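Local structure of carboxynorspermidine decarboxylase (Campylobacter jejuni subsp. jejuni 81116, 3N29) at residues L74-F79 with G83-V88. The protein probably decarboxylates carboxynorspermidine to norspermidine, using pyridoxal-5'-phosphate as its cofactor. Numbering follows the deposited sequence.
With PLP (pyridoxal-5'-phosphate), chain C.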
loop_
_atom_site.group_PDB
_atom_site.type_symbol
_atom_site.label_atom_id
_atom_site.label_comp_id
_atom_site.label_asym_id
_atom_site.label_seq_id
_atom_site.Cartn_x
_atom_site.Cartn_y
_atom_site.Cartn_z
ATOM N N LEU A 74 0.318 -0.035 23.598
ATOM C CA LEU A 74 -0.094 0.425 22.256
ATOM C C LEU A 74 0.529 -0.580 21.277
ATOM O O LEU A 74 1.750 -0.686 21.191
ATOM C CB LEU A 74 0.461 1.811 21.956
ATOM C CG LEU A 74 0.500 2.299 20.456
ATOM C CD1 LEU A 74 -0.915 2.271 19.953
ATOM C CD2 LEU A 74 1.239 3.710 20.368
ATOM N N ALA A 75 -0.304 -1.234 20.473
ATOM C CA ALA A 75 0.211 -2.035 19.323
ATOM C C ALA A 75 0.518 -1.094 18.119
ATOM O O ALA A 75 -0.382 -0.565 17.519
ATOM C CB ALA A 75 -0.870 -3.096 18.884
ATOM N N LEU A 76 1.796 -0.859 17.850
ATOM C CA LEU A 76 2.259 0.117 16.824
ATOM C C LEU A 76 1.819 -0.221 15.359
ATOM O O LEU A 76 1.772 0.714 14.535
ATOM C CB LEU A 76 3.777 0.244 16.841
ATOM C CG LEU A 76 4.298 1.098 18.069
ATOM C CD1 LEU A 76 5.824 0.906 18.172
ATOM C CD2 LEU A 76 3.986 2.593 17.951
ATOM N N LYS A 77 1.480 -1.477 15.105
ATOM C CA LYS A 77 0.982 -1.917 13.803
ATOM C C LYS A 77 -0.064 -0.980 13.253
ATOM O O LYS A 77 -0.020 -0.577 12.157
ATOM C CB LYS A 77 0.363 -3.341 13.868
ATOM C CG LYS A 77 0.156 -3.901 12.355
ATOM C CD LYS A 77 -0.424 -5.329 12.281
ATOM C CE LYS A 77 -0.991 -5.565 13.644
ATOM N NZ LYS A 77 -1.799 -6.953 13.850
ATOM N N GLY A 78 -1.045 -0.640 14.052
ATOM C CA GLY A 78 -2.137 0.174 13.548
ATOM C C GLY A 78 -2.019 1.682 13.805
ATOM O O GLY A 78 -2.629 2.477 13.091
ATOM N N PHE A 79 -1.313 2.069 14.842
ATOM C CA PHE A 79 -1.276 3.461 15.254
ATOM C C PHE A 79 0.117 3.771 15.769
ATOM O O PHE A 79 0.530 3.177 16.761
ATOM C CB PHE A 79 -2.311 3.729 16.351
ATOM C CG PHE A 79 -2.383 5.141 16.831
ATOM C CD1 PHE A 79 -3.167 6.071 16.189
ATOM C CD2 PHE A 79 -1.654 5.566 17.939
ATOM C CE1 PHE A 79 -3.260 7.374 16.676
ATOM C CE2 PHE A 79 -1.714 6.910 18.394
ATOM C CZ PHE A 79 -2.526 7.794 17.756
ATOM N N GLY A 83 3.890 12.185 16.599
ATOM C CA GLY A 83 3.532 13.346 17.391
ATOM C C GLY A 83 2.681 13.113 18.595
ATOM O O GLY A 83 2.452 14.030 19.384
ATOM N N ALA A 84 2.193 11.900 18.750
ATOM C CA ALA A 84 1.248 11.564 19.808
ATOM C C ALA A 84 1.844 10.548 20.771
ATOM O O ALA A 84 1.202 10.168 21.715
ATOM C CB ALA A 84 0.032 10.953 19.185
ATOM N N MET A 85 3.047 10.035 20.480
ATOM C CA MET A 85 3.593 8.960 21.303
ATOM C C MET A 85 3.799 9.415 22.771
ATOM O O MET A 85 3.518 8.680 23.681
ATOM C CB MET A 85 4.841 8.408 20.688
ATOM C CG MET A 85 4.589 7.659 19.322
ATOM S SD MET A 85 3.621 6.116 19.511
ATOM C CE MET A 85 4.987 5.248 19.974
ATOM N N LYS A 86 4.246 10.647 23.010
ATOM C CA LYS A 86 4.465 11.046 24.390
ATOM C C LYS A 86 3.122 11.167 25.137
ATOM O O LYS A 86 3.014 10.784 26.349
ATOM C CB LYS A 86 5.272 12.332 24.461
ATOM C CG LYS A 86 5.554 12.719 25.900
ATOM C CD LYS A 86 6.401 13.954 26.058
ATOM C CE LYS A 86 6.669 14.124 27.583
ATOM N NZ LYS A 86 7.852 14.952 27.816
ATOM N N ILE A 87 2.094 11.646 24.421
ATOM C CA ILE A 87 0.756 11.734 24.989
ATOM C C ILE A 87 0.254 10.344 25.356
ATOM O O ILE A 87 -0.190 10.073 26.481
ATOM C CB ILE A 87 -0.230 12.388 24.026
ATOM C CG1 ILE A 87 0.062 13.875 23.906
ATOM C CG2 ILE A 87 -1.679 12.204 24.499
ATOM C CD1 ILE A 87 -0.557 14.462 22.658
ATOM N N VAL A 88 0.358 9.433 24.411
ATOM C CA VAL A 88 -0.080 8.055 24.713
ATOM C C VAL A 88 0.698 7.488 25.945
ATOM O O VAL A 88 0.160 6.790 26.831
ATOM C CB VAL A 88 0.043 7.168 23.508
ATOM C CG1 VAL A 88 -0.229 5.699 23.944
ATOM C CG2 VAL A 88 -0.966 7.606 22.377
HETATM N N1 PLP C . -1.045 -7.693 18.901
HETATM C C2 PLP C . -0.710 -8.416 17.790
HETATM C C2A PLP C . 0.210 -9.604 17.914
HETATM C C3 PLP C . -1.215 -7.984 16.525
HETATM O O3 PLP C . -0.876 -8.695 15.372
HETATM C C4 PLP C . -2.047 -6.852 16.430
HETATM C C4A PLP C . -2.537 -6.387 15.065
HETATM C C5 PLP C . -2.416 -6.165 17.597
HETATM C C6 PLP C . -1.888 -6.620 18.824
HETATM C C5A PLP C . -3.316 -4.951 17.560
HETATM O O4P PLP C . -4.529 -5.222 16.904
HETATM P P PLP C . -5.687 -4.157 16.807
HETATM O O1P PLP C . -5.075 -2.909 16.199
HETATM O O2P PLP C . -6.175 -3.862 18.246
HETATM O O3P PLP C . -6.793 -4.751 16.060
#
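Met85 reaches from the start of helix 85-91 to the branches of two leucines, and here the packing is tightest. Its SD lies 3.5 Å from Leu74 CD2, the two side chains crossing at about a right angle, while its CE meets Leu76 CD2 at 3.5 Å, closer than carbons usually pack. Bends at chi2 and chi3 (-67° and -81°) curl the flexible, unbranched chain and lay sulfur and methyl against both leucines, whose branched apolar ends suit this buried seam. Phe105 and Tyr109 of helix 100-109 also touch Met85. Contact is looser beyond: Leu74 CD2 meets Val88 CG1 at 4.3 Å. Phe79, with CG anti to the backbone N (chi1 -179°), carries its ring to Ala84 and Val88, meeting both obliquely: Val88 CG2 is 4.1 Å from CE2, and Ala84 CB is 4.3 Å from CZ. Both are compact, which suits a place beside a bulky ring. All this belongs to the first beta-alpha-beta unit of the eight-stranded beta/alpha barrel, with helix 85-91 packed outside strand 71-75. On the flank turned from the strand, Lys86 is exposed, as suits a long charged chain, while Ile87, partly exposed, rests on Glu51 and Arg55 of helix 51-68. On the other side, Ala75 at the strand end and Lys77 in the following turn meet the cofactor: the small Ala75 methyl (CB) comes within 3.3 Å of PLP C5A, and Lys77 NZ is covalently joined to PLP C4A.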